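Local atomic coordinates of TRAP dicarboxylate transporter-DctP subunit (PDB entry 4N6D), a protein that probably binds a small organic acid in the periplasm and hands it to the membrane subunits of a TRAP transporter. Residues A[33-38]-A[72-77]; A[124-129]-A[258-263]; A[149-154]-A[227-232]; A[187-192]-A[200-205]; A[215-220]-A[283-288]. One frame throughout, in Å; residues are numbered along the deposited sequence.

Contact 1. Residues A[33-38]-A[72-77]; sequences SYANFP and TLLGAK
Leu-74 packs against Ala-35, and its side chain can be followed outward along one methyl. Its CB lies 3.8 Å from Ala-35 CB. With CG anti to the carbonyl carbon (chi1 -57°), the branch point stays over the same neighbour, Leu-74 CG being 4.1 Å from Ala-35 CB. CD1 keeps that spacing, so Ala-35 CB is met by three successive levels of the leucine, which also reaches Gln-87 and Ala-88. Leu-73 packs nearer the strand's start: its CD2 touches Ser-33 CB at 3.9 Å. At the far end Phe-37 offers CB alone, 3.8 Å from Ala-76 N, while its ring turns away and has Pro-38 CD over one face. A water binds the loop backbone directly, accepting from Leu-73 N at 2.9 Å and donating to Leu-74 O, and it reaches Asn-36 N through a weak bond. The segments thus meet through side-chain packing, and a water bridges their backbones. Strand 30-35 pairs in parallel with strand 63-68, and the loop leading from the latter to helix 79-85 folds back over the strand end. This is the alpha/beta topology of periplasmic binding proteins, in which loops at such strand ends commonly border the ligand cleft.

Contact 2. Residues A[124-129]-A[258-263]; sequences LWDLYT and LGREQA
A near-antiparallel helix pair, in which an indole lies against a glycine of the long helix 249-285, joins Trp-125 to Gly-259 and Arg-260. The short helical segments run 152° apart, and their axes approach to 10.3 Å. Trp-125 CG is anti to the backbone N (chi1 176°), and the ring presents one face to the partner backbone. Gly-259 CA stands over the six-membered ring, 4.2 Å from its centroid, in a CH-pi contact. Arg-260 CA makes the same kind of contact with the five-membered ring, 3.9 Å from that centroid. Gly-259, having no side chain, offers its bare CA to the ring. Arg-260 CB approaches Trp-125 NE1 at 3.5 Å, and nearer the ring's root Trp-125 CB meets Ala-263 CB at 3.9 Å. The opposite face of the indole has Thr-129 OG1 above its rim. Beyond the ring, the arginine, extended from CG to NE, brings NH1 to Asp-126 OD1 in a 3.2 Å salt bridge, met at the guanidinium edge, with the carboxylate plane turned by 29°. Asp-126 OD2 turns to Lys-335 and Tyr-336, and Arg-260 NH2 also bonds Tyr-336 OH. Helix 322-337 therefore closes over the polar end of the pair, while strand 139-146 also packs against both helices, Thr-143 bonding Gly-259 O and Met-144 touching Leu-124.

Contact 3. Residues A[149-154]-A[227-232]; sequences PSNIMT and ETNTAV
Ala-231 O is held by two successive residues: it accepts a hydrogen bond of 2.8 Å from Ser-150 N and a CA-H contact from Pro-149 CA at 3.3 Å. Ser-150 then answers with its own carbonyl, taking Thr-230 N at 2.9 Å. A second grip is on a side chain. Asn-151 CG is anti to the carbonyl carbon (chi1 -70°), and OD1 receives Asn-229 N at 2.8 Å, the donor tilted 26° from the amide plane. Thr-228 N lies 2.9 Å from the same Asn-151 OD1, so the amide oxygen sits in the turn of the 227-230 backbone. Asn-151 ND2 donates to a water that in turn donates to Glu-227 OE2 and Asn-229 OD1. Apolar groups fill the flanks. Pro-149 and Val-232 lie side by side, CG to CG1 at 4.1 Å, and the Ile-152 and Thr-228 side chains cross at about a right angle, CD1 lying 3.9 Å from CG2. Both segments carry the chain between the two sheets: 149-154 follows strand 139-146 of the larger sheet into strand 151-154 of the smaller, and 227-232 returns from strand 224-226 to strand 234-240. Paired crossing segments of this kind are typical of the hinge between the two lobes of periplasmic binding proteins, and these probably form part of it.

Contact 4. Residues A[187-192]-A[200-205]; sequences VSMPMS and KGVVKG
Val-187 meets Val-203 across the two ends of a connection in which helix 194-200 follows strand 185-187 and closes with a Schellman motif at Gly-201 before the chain enters strand 205-208. The tight part is a single methyl set against a whole valine. Val-203 CG1, anti to its carbonyl carbon (chi1 -65°), comes within 3.6 Å of Val-187 CB. It also touches both methyls beyond, Val-187 CG2 at 3.8 Å and CG1 a little farther off, so the branched end of one residue straddles the tip of the other. Val-203 is buried and reaches Leu-198 of the intervening helix. Contact thins toward the exposed Val-202. There Met-189 is the partner, and it touches through its terminal methyl, CE lying 3.8 Å from Val-202 CG1. The thioether chain bends at its last torsion (chi3 44°), which turns CE toward the two valines, its distance to Val-203 CG1 being a looser 4.4 Å. Ala-197 of the helix touches both Met-189 and Val-202, so the intervening helix packs against both segments. The positive phi of Gly-201 turns the chain out of the helix at a backbone shape suited to glycine. Its carbonyl is then used by the Lys-204 side chain, which also pairs with Glu-168: Lys-204 NZ donates to Gly-201 O over 3.0 Å, in the carbonyl plane and on a lone pair.

Contact 5. Residues A[215-220]-A[283-288]; sequences DLNFAE and DKYSIE
Tyr-285, in the last turn of helix 249-285, lies with its ring between Glu-220 of the facing loop and Lys-284, its own neighbour. The ring contacts come first. Glu-220 CA stands over the centre of one face, 3.7 Å from the centroid and only 10° off the normal, a well-aligned CH-pi contact. Lys-284 CG covers the centre of the opposite face, 3.5 Å above the plane, so aliphatic carbon sandwiches the phenol. Apolar packing continues toward the ring's root. Ala-219 CB touches Tyr-285 CD2 at 3.8 Å and Ile-287 CG2 at 4.1 Å, and Ala-281 of the helix also meets both Ala-219 and Ile-287. The polar interactions gather at the phenol tip. Tyr-285 OH donates to Asn-217 OD1 over 3.0 Å, in the amide plane and on a lone pair, with the two side chains crossing at about a right angle. Asn-217 ND2 gives a 2.9 Å bond to Glu-220 OE1, which it meets on the anti side of the carboxylate from somewhat out of its plane. Lys-284 NZ adds a weak bond to Tyr-285 OH at 3.4 Å. Donors and acceptors thus follow one another from lysine through phenol and amide to carboxylate, a sense consistent with the Asn-217 amide oxygen facing the tyrosine, and one that would suit a positive charge at its start and a negative one at its end.

How the contacts relate
Contacts 3, 4 and 5 cluster on one side of the molecule, their centres 16 to 17 Å apart. Contact 4 touches both others, Thr-154 CB meeting Lys-204 O at 3.6 Å and Met-191 SD meeting Phe-218 CE2 at 3.5 Å. Contacts 2 and 5 share helix 249-285 although their centres are about 33 Å apart, consistent with this long helix spanning both lobes. Contact 1 lies about 27 Å from contact 3, centre to centre; its Leu-74 side chain is about 12 Å from a triiodinated phasing additive, whose sites involve Arg-81, Met-84 and Arg-138 and do not identify the substrate pocket. The crystal holds the open form, a symmetry mate's C-terminus in the ligand-binding site, consistent with lobes moving about contact 3.

Contact 1. Residues A[33-38]-A[72-77]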
# COMPACT_ATOMS: atom_id res chain seq x y z
N SER A 33 -16.27 12.66 11.54
CA SER A 33 -15.97 12.85 10.13
C SER A 33 -14.71 12.06 9.76
O SER A 33 -13.77 11.99 10.55
CB SER A 33 -15.75 14.33 9.82
OG SER A 33 -14.73 14.84 10.67
N TYR A 34 -14.69 11.48 8.56
CA TYR A 34 -13.61 10.62 8.11
C TYR A 34 -13.17 11.13 6.73
O TYR A 34 -13.89 10.97 5.73
CB TYR A 34 -14.12 9.17 8.13
CG TYR A 34 -13.13 8.05 7.93
CD1 TYR A 34 -13.30 6.86 8.60
CD2 TYR A 34 -12.07 8.15 7.04
CE1 TYR A 34 -12.44 5.78 8.40
CE2 TYR A 34 -11.19 7.09 6.85
CZ TYR A 34 -11.40 5.90 7.53
OH TYR A 34 -10.57 4.81 7.35
N ALA A 35 -12.02 11.80 6.71
CA ALA A 35 -11.45 12.35 5.49
C ALA A 35 -10.64 11.29 4.76
O ALA A 35 -9.96 10.50 5.39
CB ALA A 35 -10.58 13.56 5.82
N ASN A 36 -10.71 11.30 3.44
CA ASN A 36 -9.95 10.36 2.63
C ASN A 36 -9.61 11.01 1.30
O ASN A 36 -10.48 11.56 0.65
CB ASN A 36 -10.79 9.09 2.43
CG ASN A 36 -9.97 7.84 2.49
OD1 ASN A 36 -8.83 7.81 2.01
ND2 ASN A 36 -10.54 6.80 3.09
N PHE A 37 -8.35 10.97 0.90
CA PHE A 37 -7.91 11.77 -0.23
C PHE A 37 -8.24 11.19 -1.64
O PHE A 37 -8.54 11.96 -2.57
CB PHE A 37 -6.42 12.10 -0.12
CG PHE A 37 -5.52 10.92 -0.28
CD1 PHE A 37 -5.16 10.47 -1.55
CD2 PHE A 37 -5.05 10.23 0.83
CE1 PHE A 37 -4.34 9.36 -1.71
CE2 PHE A 37 -4.25 9.11 0.68
CZ PHE A 37 -3.89 8.68 -0.59
N PRO A 38 -8.19 9.86 -1.80
CA PRO A 38 -8.38 9.31 -3.15
C PRO A 38 -9.85 9.20 -3.53
O PRO A 38 -10.72 9.41 -2.68
CB PRO A 38 -7.77 7.91 -3.04
CG PRO A 38 -8.03 7.51 -1.65
CD PRO A 38 -7.98 8.79 -0.80
N THR A 72 -12.75 15.76 -0.32
CA THR A 72 -13.82 16.74 -0.13
C THR A 72 -13.80 17.45 1.22
O THR A 72 -14.45 18.46 1.39
CB THR A 72 -15.21 16.15 -0.33
OG1 THR A 72 -15.39 14.98 0.49
CG2 THR A 72 -15.43 15.82 -1.82
N LEU A 73 -13.05 16.91 2.18
CA LEU A 73 -12.85 17.62 3.44
C LEU A 73 -11.37 17.93 3.61
O LEU A 73 -11.00 19.09 3.71
CB LEU A 73 -13.37 16.77 4.60
CG LEU A 73 -13.25 17.31 6.02
CD1 LEU A 73 -13.86 18.68 6.14
CD2 LEU A 73 -13.88 16.31 7.03
N LEU A 74 -10.53 16.90 3.65
CA LEU A 74 -9.08 17.07 3.62
C LEU A 74 -8.51 16.25 2.47
O LEU A 74 -9.05 15.20 2.12
CB LEU A 74 -8.43 16.61 4.93
CG LEU A 74 -8.89 17.25 6.23
CD1 LEU A 74 -8.26 16.56 7.43
CD2 LEU A 74 -8.55 18.70 6.21
N GLY A 75 -7.43 16.72 1.87
CA GLY A 75 -6.79 15.99 0.80
C GLY A 75 -5.35 15.64 1.14
O GLY A 75 -4.96 15.63 2.30
N ALA A 76 -4.55 15.38 0.11
CA ALA A 76 -3.16 14.99 0.29
C ALA A 76 -2.37 16.05 1.04
O ALA A 76 -1.46 15.72 1.81
CB ALA A 76 -2.52 14.72 -1.07
N LYS A 77 -2.71 17.31 0.82
CA LYS A 77 -1.91 18.42 1.33
C LYS A 77 -2.16 18.72 2.81
O LYS A 77 -1.37 19.40 3.45
CB LYS A 77 -2.19 19.69 0.55
CG LYS A 77 -3.56 20.24 0.81
CD LYS A 77 -3.83 21.52 0.04
CE LYS A 77 -5.22 22.05 0.38
NZ LYS A 77 -5.74 22.99 -0.65
O HOH W 1 -11.75 14.38 2.54

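Contact 2. Residues A[124-129]-A[258-263]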
# COMPACT_ATOMS: atom_id res chain seq x y z
N LEU A 124 2.20 -5.05 8.67
CA LEU A 124 2.30 -3.63 9.03
C LEU A 124 1.62 -3.32 10.37
O LEU A 124 2.20 -2.62 11.23
CB LEU A 124 1.72 -2.77 7.91
CG LEU A 124 1.65 -1.26 8.11
CD1 LEU A 124 3.00 -0.60 8.29
CD2 LEU A 124 0.92 -0.71 6.93
N TRP A 125 0.41 -3.82 10.54
CA TRP A 125 -0.34 -3.61 11.78
C TRP A 125 0.41 -4.23 12.97
O TRP A 125 0.54 -3.60 14.03
CB TRP A 125 -1.75 -4.21 11.67
CG TRP A 125 -2.49 -4.11 12.94
CD1 TRP A 125 -2.76 -5.12 13.82
CD2 TRP A 125 -3.00 -2.91 13.53
NE1 TRP A 125 -3.42 -4.63 14.92
CE2 TRP A 125 -3.60 -3.28 14.76
CE3 TRP A 125 -3.03 -1.57 13.14
CZ2 TRP A 125 -4.20 -2.35 15.60
CZ3 TRP A 125 -3.65 -0.65 13.97
CH2 TRP A 125 -4.23 -1.04 15.18
N ASP A 126 0.92 -5.45 12.79
CA ASP A 126 1.68 -6.09 13.85
C ASP A 126 2.96 -5.31 14.19
O ASP A 126 3.33 -5.20 15.37
CB ASP A 126 2.09 -7.53 13.49
CG ASP A 126 0.96 -8.52 13.64
OD1 ASP A 126 -0.12 -8.16 14.16
OD2 ASP A 126 1.19 -9.70 13.29
N LEU A 127 3.65 -4.79 13.18
CA LEU A 127 4.86 -4.05 13.43
C LEU A 127 4.54 -2.79 14.22
O LEU A 127 5.24 -2.46 15.18
CB LEU A 127 5.61 -3.71 12.13
CG LEU A 127 6.97 -3.08 12.38
CD1 LEU A 127 8.02 -4.15 12.75
CD2 LEU A 127 7.44 -2.24 11.19
N TYR A 128 3.48 -2.09 13.81
CA TYR A 128 3.05 -0.90 14.52
C TYR A 128 2.70 -1.23 15.96
O TYR A 128 3.12 -0.53 16.88
CB TYR A 128 1.85 -0.23 13.82
CG TYR A 128 1.15 0.71 14.78
CD1 TYR A 128 1.71 1.95 15.08
CD2 TYR A 128 0.01 0.32 15.45
CE1 TYR A 128 1.12 2.78 15.99
CE2 TYR A 128 -0.59 1.15 16.36
CZ TYR A 128 -0.03 2.36 16.62
OH TYR A 128 -0.63 3.19 17.54
N THR A 129 1.95 -2.30 16.18
CA THR A 129 1.50 -2.64 17.51
C THR A 129 2.69 -2.99 18.42
O THR A 129 2.68 -2.70 19.62
CB THR A 129 0.53 -3.82 17.47
OG1 THR A 129 -0.66 -3.40 16.79
CG2 THR A 129 0.19 -4.28 18.88
N LEU A 258 -11.47 -3.38 16.12
CA LEU A 258 -11.43 -3.26 14.67
C LEU A 258 -10.05 -2.99 14.06
O LEU A 258 -9.89 -3.03 12.85
CB LEU A 258 -12.40 -2.16 14.20
CG LEU A 258 -13.83 -2.63 14.03
CD1 LEU A 258 -14.77 -1.43 14.00
CD2 LEU A 258 -13.98 -3.52 12.79
N GLY A 259 -9.04 -2.69 14.86
CA GLY A 259 -7.76 -2.32 14.26
C GLY A 259 -7.17 -3.46 13.44
O GLY A 259 -6.89 -3.32 12.24
N ARG A 260 -6.95 -4.60 14.08
CA ARG A 260 -6.43 -5.75 13.36
C ARG A 260 -7.43 -6.27 12.32
O ARG A 260 -7.05 -6.62 11.19
CB ARG A 260 -6.06 -6.89 14.32
CG ARG A 260 -5.33 -8.01 13.62
CD ARG A 260 -5.44 -9.30 14.42
NE ARG A 260 -4.95 -10.42 13.62
CZ ARG A 260 -3.67 -10.66 13.43
NH1 ARG A 260 -2.76 -9.89 14.00
NH2 ARG A 260 -3.30 -11.70 12.68
N GLU A 261 -8.70 -6.30 12.69
CA GLU A 261 -9.73 -6.81 11.79
C GLU A 261 -9.73 -6.01 10.50
O GLU A 261 -9.85 -6.56 9.41
CB GLU A 261 -11.12 -6.70 12.41
CG GLU A 261 -11.36 -7.49 13.66
CD GLU A 261 -12.83 -7.51 14.05
OE1 GLU A 261 -13.67 -7.20 13.18
OE2 GLU A 261 -13.13 -7.86 15.22
N GLN A 262 -9.67 -4.69 10.62
CA GLN A 262 -9.77 -3.84 9.44
C GLN A 262 -8.52 -3.93 8.57
O GLN A 262 -8.60 -3.82 7.34
CB GLN A 262 -10.08 -2.38 9.83
CG GLN A 262 -10.46 -1.49 8.67
CD GLN A 262 -11.78 -1.86 8.06
OE1 GLN A 262 -12.54 -2.61 8.65
NE2 GLN A 262 -12.07 -1.30 6.90
N ALA A 263 -7.36 -4.14 9.19
CA ALA A 263 -6.13 -4.38 8.43
C ALA A 263 -6.33 -5.63 7.55
O ALA A 263 -6.06 -5.62 6.34
CB ALA A 263 -4.95 -4.56 9.39

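Contact 3. Residues A[149-154]-A[227-232]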
# COMPACT_ATOMS: atom_id res chain seq x y z
N PRO A 149 1.14 -5.49 -4.14
CA PRO A 149 2.49 -5.17 -4.60
C PRO A 149 2.51 -4.56 -5.99
O PRO A 149 1.62 -4.80 -6.81
CB PRO A 149 3.18 -6.55 -4.62
CG PRO A 149 2.44 -7.33 -3.60
CD PRO A 149 1.02 -6.90 -3.75
N SER A 150 3.55 -3.77 -6.23
CA SER A 150 3.80 -3.17 -7.54
C SER A 150 4.48 -4.16 -8.46
O SER A 150 5.43 -4.83 -8.07
CB SER A 150 4.71 -1.98 -7.35
OG SER A 150 4.03 -1.01 -6.55
N ASN A 151 3.99 -4.19 -9.69
CA ASN A 151 4.40 -5.13 -10.72
C ASN A 151 4.55 -4.39 -12.05
O ASN A 151 4.13 -3.23 -12.19
CB ASN A 151 3.36 -6.23 -10.84
CG ASN A 151 3.34 -7.14 -9.64
OD1 ASN A 151 4.32 -7.81 -9.35
ND2 ASN A 151 2.20 -7.21 -8.95
N ILE A 152 5.16 -5.05 -13.03
CA ILE A 152 5.49 -4.42 -14.29
C ILE A 152 4.53 -4.91 -15.36
O ILE A 152 4.47 -6.10 -15.64
CB ILE A 152 6.94 -4.74 -14.68
CG1 ILE A 152 7.88 -4.17 -13.62
CG2 ILE A 152 7.29 -4.14 -16.06
CD1 ILE A 152 9.34 -4.53 -13.80
N MET A 153 3.77 -3.98 -15.93
CA MET A 153 2.75 -4.28 -16.92
C MET A 153 3.14 -3.59 -18.22
O MET A 153 3.32 -2.36 -18.25
CB MET A 153 1.41 -3.76 -16.44
CG MET A 153 0.89 -4.47 -15.19
SD MET A 153 -0.41 -3.53 -14.37
CE MET A 153 0.60 -2.38 -13.44
N THR A 154 3.28 -4.36 -19.29
CA THR A 154 3.92 -3.86 -20.50
C THR A 154 3.28 -4.30 -21.81
O THR A 154 2.52 -5.27 -21.85
CB THR A 154 5.40 -4.32 -20.56
OG1 THR A 154 5.46 -5.75 -20.42
CG2 THR A 154 6.24 -3.66 -19.47
N GLU A 227 5.15 -10.38 -12.75
CA GLU A 227 4.94 -10.31 -11.32
C GLU A 227 6.27 -10.28 -10.58
O GLU A 227 6.89 -11.30 -10.28
CB GLU A 227 4.06 -11.46 -10.82
CG GLU A 227 3.46 -11.18 -9.43
CD GLU A 227 2.47 -12.24 -8.96
OE1 GLU A 227 2.71 -13.43 -9.27
OE2 GLU A 227 1.46 -11.87 -8.31
N THR A 228 6.74 -9.07 -10.34
CA THR A 228 7.98 -8.83 -9.62
C THR A 228 7.75 -8.69 -8.11
O THR A 228 8.70 -8.81 -7.33
CB THR A 228 8.63 -7.54 -10.09
OG1 THR A 228 7.69 -6.46 -9.98
CG2 THR A 228 9.09 -7.66 -11.53
N ASN A 229 6.51 -8.43 -7.70
CA ASN A 229 6.18 -8.24 -6.28
C ASN A 229 7.17 -7.28 -5.61
O ASN A 229 7.77 -7.58 -4.57
CB ASN A 229 6.13 -9.58 -5.53
CG ASN A 229 4.80 -10.29 -5.71
OD1 ASN A 229 3.75 -9.65 -5.71
ND2 ASN A 229 4.84 -11.61 -5.92
N THR A 230 7.28 -6.10 -6.19
CA THR A 230 8.40 -5.24 -5.84
C THR A 230 8.29 -4.60 -4.45
O THR A 230 9.18 -4.73 -3.63
CB THR A 230 8.63 -4.20 -6.94
OG1 THR A 230 9.02 -4.89 -8.12
CG2 THR A 230 9.72 -3.24 -6.55
N ALA A 231 7.19 -3.91 -4.20
CA ALA A 231 7.02 -3.20 -2.94
C ALA A 231 5.53 -2.90 -2.84
O ALA A 231 4.83 -2.93 -3.85
CB ALA A 231 7.81 -1.88 -2.95
N VAL A 232 5.10 -2.52 -1.64
CA VAL A 232 3.74 -2.03 -1.42
C VAL A 232 3.79 -0.59 -0.89
O VAL A 232 4.85 -0.07 -0.54
CB VAL A 232 2.97 -2.90 -0.38
CG1 VAL A 232 2.87 -4.37 -0.82
CG2 VAL A 232 3.63 -2.81 0.98
O HOH W 2 1.53 -9.39 -7.01

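Contact 4. Residues A[187-192]-A[200-205]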
# COMPACT_ATOMS: atom_id res chain seq x y z
N VAL A 187 9.74 7.01 -16.48
CA VAL A 187 9.18 8.26 -16.98
C VAL A 187 8.04 8.66 -16.07
O VAL A 187 7.18 7.85 -15.77
CB VAL A 187 8.64 8.10 -18.41
CG1 VAL A 187 8.07 9.42 -18.92
CG2 VAL A 187 9.72 7.59 -19.36
N SER A 188 8.02 9.91 -15.62
CA SER A 188 6.89 10.39 -14.84
C SER A 188 5.89 11.06 -15.76
O SER A 188 6.25 11.83 -16.66
CB SER A 188 7.33 11.34 -13.73
OG SER A 188 7.93 10.60 -12.66
N MET A 189 4.61 10.76 -15.57
CA MET A 189 3.57 11.40 -16.35
C MET A 189 2.25 11.05 -15.74
O MET A 189 2.12 10.02 -15.08
CB MET A 189 3.61 10.92 -17.79
CG MET A 189 3.27 9.44 -17.94
SD MET A 189 2.96 9.07 -19.69
CE MET A 189 4.31 9.95 -20.49
N PRO A 190 1.24 11.90 -15.98
CA PRO A 190 -0.06 11.68 -15.34
C PRO A 190 -0.73 10.40 -15.82
O PRO A 190 -0.65 10.07 -17.01
CB PRO A 190 -0.87 12.90 -15.76
CG PRO A 190 0.14 13.95 -16.06
CD PRO A 190 1.32 13.22 -16.63
N MET A 191 -1.38 9.70 -14.90
CA MET A 191 -2.06 8.46 -15.24
C MET A 191 -2.95 8.69 -16.47
O MET A 191 -3.03 7.84 -17.37
CB MET A 191 -2.86 7.96 -14.04
CG MET A 191 -3.36 6.52 -14.14
SD MET A 191 -2.04 5.30 -14.23
CE MET A 191 -1.77 4.83 -12.51
N SER A 192 -3.60 9.86 -16.52
CA SER A 192 -4.48 10.21 -17.64
C SER A 192 -3.77 10.29 -19.01
O SER A 192 -4.40 10.08 -20.04
CB SER A 192 -5.16 11.55 -17.37
OG SER A 192 -4.23 12.62 -17.36
N LYS A 200 1.87 5.68 -28.28
CA LYS A 200 2.90 6.37 -29.05
C LYS A 200 4.29 5.80 -28.78
O LYS A 200 5.24 6.11 -29.50
CB LYS A 200 2.90 7.87 -28.73
CG LYS A 200 1.68 8.62 -29.27
CD LYS A 200 1.85 10.13 -29.17
CE LYS A 200 2.31 10.57 -27.78
NZ LYS A 200 1.50 9.98 -26.67
N GLY A 201 4.42 4.98 -27.74
CA GLY A 201 5.70 4.40 -27.40
C GLY A 201 6.53 5.28 -26.49
O GLY A 201 7.66 4.94 -26.15
N VAL A 202 5.96 6.41 -26.08
CA VAL A 202 6.59 7.30 -25.09
C VAL A 202 6.88 6.58 -23.77
O VAL A 202 7.93 6.78 -23.15
CB VAL A 202 5.72 8.53 -24.84
CG1 VAL A 202 6.29 9.37 -23.71
CG2 VAL A 202 5.62 9.36 -26.12
N VAL A 203 5.94 5.77 -23.30
CA VAL A 203 6.29 4.69 -22.37
C VAL A 203 5.79 3.41 -23.00
O VAL A 203 4.95 3.44 -23.90
CB VAL A 203 5.74 4.88 -20.94
CG1 VAL A 203 6.37 6.10 -20.29
CG2 VAL A 203 4.23 4.99 -20.95
N LYS A 204 6.30 2.28 -22.52
CA LYS A 204 5.93 1.00 -23.08
C LYS A 204 5.39 0.09 -21.98
O LYS A 204 5.22 -1.10 -22.19
CB LYS A 204 7.13 0.38 -23.79
CG LYS A 204 7.65 1.24 -24.98
CD LYS A 204 8.85 0.60 -25.66
CE LYS A 204 9.25 1.33 -26.93
NZ LYS A 204 9.65 2.73 -26.68
N GLY A 205 5.11 0.67 -20.82
CA GLY A 205 4.44 -0.04 -19.75
C GLY A 205 4.35 0.82 -18.51
O GLY A 205 4.69 2.01 -18.53

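Contact 5. Residues A[215-220]-A[283-288]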
# COMPACT_ATOMS: atom_id res chain seq x y z
N ASP A 215 -9.30 -1.54 -13.71
CA ASP A 215 -9.90 -0.31 -13.20
C ASP A 215 -9.66 0.88 -14.14
O ASP A 215 -10.50 1.78 -14.25
CB ASP A 215 -9.32 0.04 -11.82
CG ASP A 215 -9.74 -0.93 -10.72
OD1 ASP A 215 -10.52 -1.89 -10.97
OD2 ASP A 215 -9.27 -0.72 -9.58
N LEU A 216 -8.49 0.89 -14.77
CA LEU A 216 -8.14 1.91 -15.75
C LEU A 216 -7.93 1.31 -17.16
O LEU A 216 -7.39 1.96 -18.07
CB LEU A 216 -6.88 2.63 -15.28
CG LEU A 216 -7.07 3.47 -14.02
CD1 LEU A 216 -5.74 4.07 -13.54
CD2 LEU A 216 -8.09 4.58 -14.25
N ASN A 217 -8.39 0.08 -17.34
CA ASN A 217 -8.37 -0.56 -18.66
C ASN A 217 -6.98 -0.63 -19.28
O ASN A 217 -6.85 -0.68 -20.50
CB ASN A 217 -9.32 0.15 -19.63
CG ASN A 217 -9.64 -0.69 -20.87
OD1 ASN A 217 -9.70 -1.92 -20.82
ND2 ASN A 217 -9.81 -0.02 -22.00
N PHE A 218 -5.94 -0.66 -18.45
CA PHE A 218 -4.59 -0.77 -19.00
C PHE A 218 -4.33 -2.09 -19.72
O PHE A 218 -3.42 -2.19 -20.54
CB PHE A 218 -3.53 -0.50 -17.93
CG PHE A 218 -3.30 0.96 -17.69
CD1 PHE A 218 -2.78 1.75 -18.69
CD2 PHE A 218 -3.62 1.53 -16.48
CE1 PHE A 218 -2.58 3.10 -18.48
CE2 PHE A 218 -3.42 2.88 -16.27
CZ PHE A 218 -2.91 3.65 -17.27
N ALA A 219 -5.14 -3.11 -19.44
CA ALA A 219 -4.96 -4.40 -20.08
C ALA A 219 -5.24 -4.35 -21.58
O ALA A 219 -4.77 -5.21 -22.31
CB ALA A 219 -5.86 -5.43 -19.44
N GLU A 220 -5.97 -3.34 -22.05
CA GLU A 220 -6.23 -3.26 -23.48
C GLU A 220 -4.92 -3.09 -24.23
O GLU A 220 -4.76 -3.59 -25.33
CB GLU A 220 -7.19 -2.12 -23.85
CG GLU A 220 -7.54 -2.12 -25.34
CD GLU A 220 -8.80 -1.35 -25.65
OE1 GLU A 220 -9.22 -0.54 -24.81
OE2 GLU A 220 -9.37 -1.56 -26.74
N ASP A 283 -9.92 -12.83 -19.49
CA ASP A 283 -11.10 -13.15 -20.28
C ASP A 283 -11.24 -12.24 -21.49
O ASP A 283 -11.57 -12.69 -22.59
CB ASP A 283 -12.35 -13.06 -19.39
CG ASP A 283 -13.62 -13.43 -20.12
OD1 ASP A 283 -13.72 -14.57 -20.57
OD2 ASP A 283 -14.52 -12.57 -20.20
N LYS A 284 -10.97 -10.95 -21.30
CA LYS A 284 -11.20 -9.98 -22.37
C LYS A 284 -10.05 -9.86 -23.36
O LYS A 284 -10.29 -9.71 -24.56
CB LYS A 284 -11.52 -8.61 -21.79
CG LYS A 284 -11.96 -7.60 -22.85
CD LYS A 284 -12.69 -6.41 -22.25
CE LYS A 284 -13.29 -5.54 -23.35
NZ LYS A 284 -13.76 -4.24 -22.82
N TYR A 285 -8.82 -9.89 -22.87
CA TYR A 285 -7.67 -9.63 -23.73
C TYR A 285 -6.57 -10.68 -23.70
O TYR A 285 -5.51 -10.46 -24.27
CB TYR A 285 -7.03 -8.29 -23.36
CG TYR A 285 -7.97 -7.09 -23.32
CD1 TYR A 285 -8.48 -6.52 -24.48
CD2 TYR A 285 -8.30 -6.52 -22.10
CE1 TYR A 285 -9.31 -5.40 -24.41
CE2 TYR A 285 -9.12 -5.42 -22.02
CZ TYR A 285 -9.62 -4.87 -23.17
OH TYR A 285 -10.44 -3.77 -23.04
N SER A 286 -6.83 -11.82 -23.07
CA SER A 286 -5.88 -12.93 -23.00
C SER A 286 -4.50 -12.47 -22.54
O SER A 286 -3.49 -12.79 -23.16
CB SER A 286 -5.75 -13.63 -24.36
OG SER A 286 -6.97 -14.24 -24.74
N ILE A 287 -4.47 -11.73 -21.44
CA ILE A 287 -3.22 -11.30 -20.87
C ILE A 287 -2.44 -12.52 -20.42
O ILE A 287 -3.01 -13.59 -20.17
CB ILE A 287 -3.42 -10.31 -19.69
CG1 ILE A 287 -4.22 -10.95 -18.56
CG2 ILE A 287 -4.12 -9.03 -20.18
CD1 ILE A 287 -3.99 -10.32 -17.21
N GLU A 288 -1.13 -12.35 -20.31
CA GLU A 288 -0.24 -13.41 -19.87
C GLU A 288 0.49 -12.98 -18.61
O GLU A 288 1.02 -11.87 -18.55
CB GLU A 288 0.79 -13.75 -20.96
CG GLU A 288 1.76 -14.85 -20.53
CD GLU A 288 2.87 -15.11 -21.53
OE1 GLU A 288 2.78 -14.61 -22.68
OE2 GLU A 288 3.83 -15.81 -21.15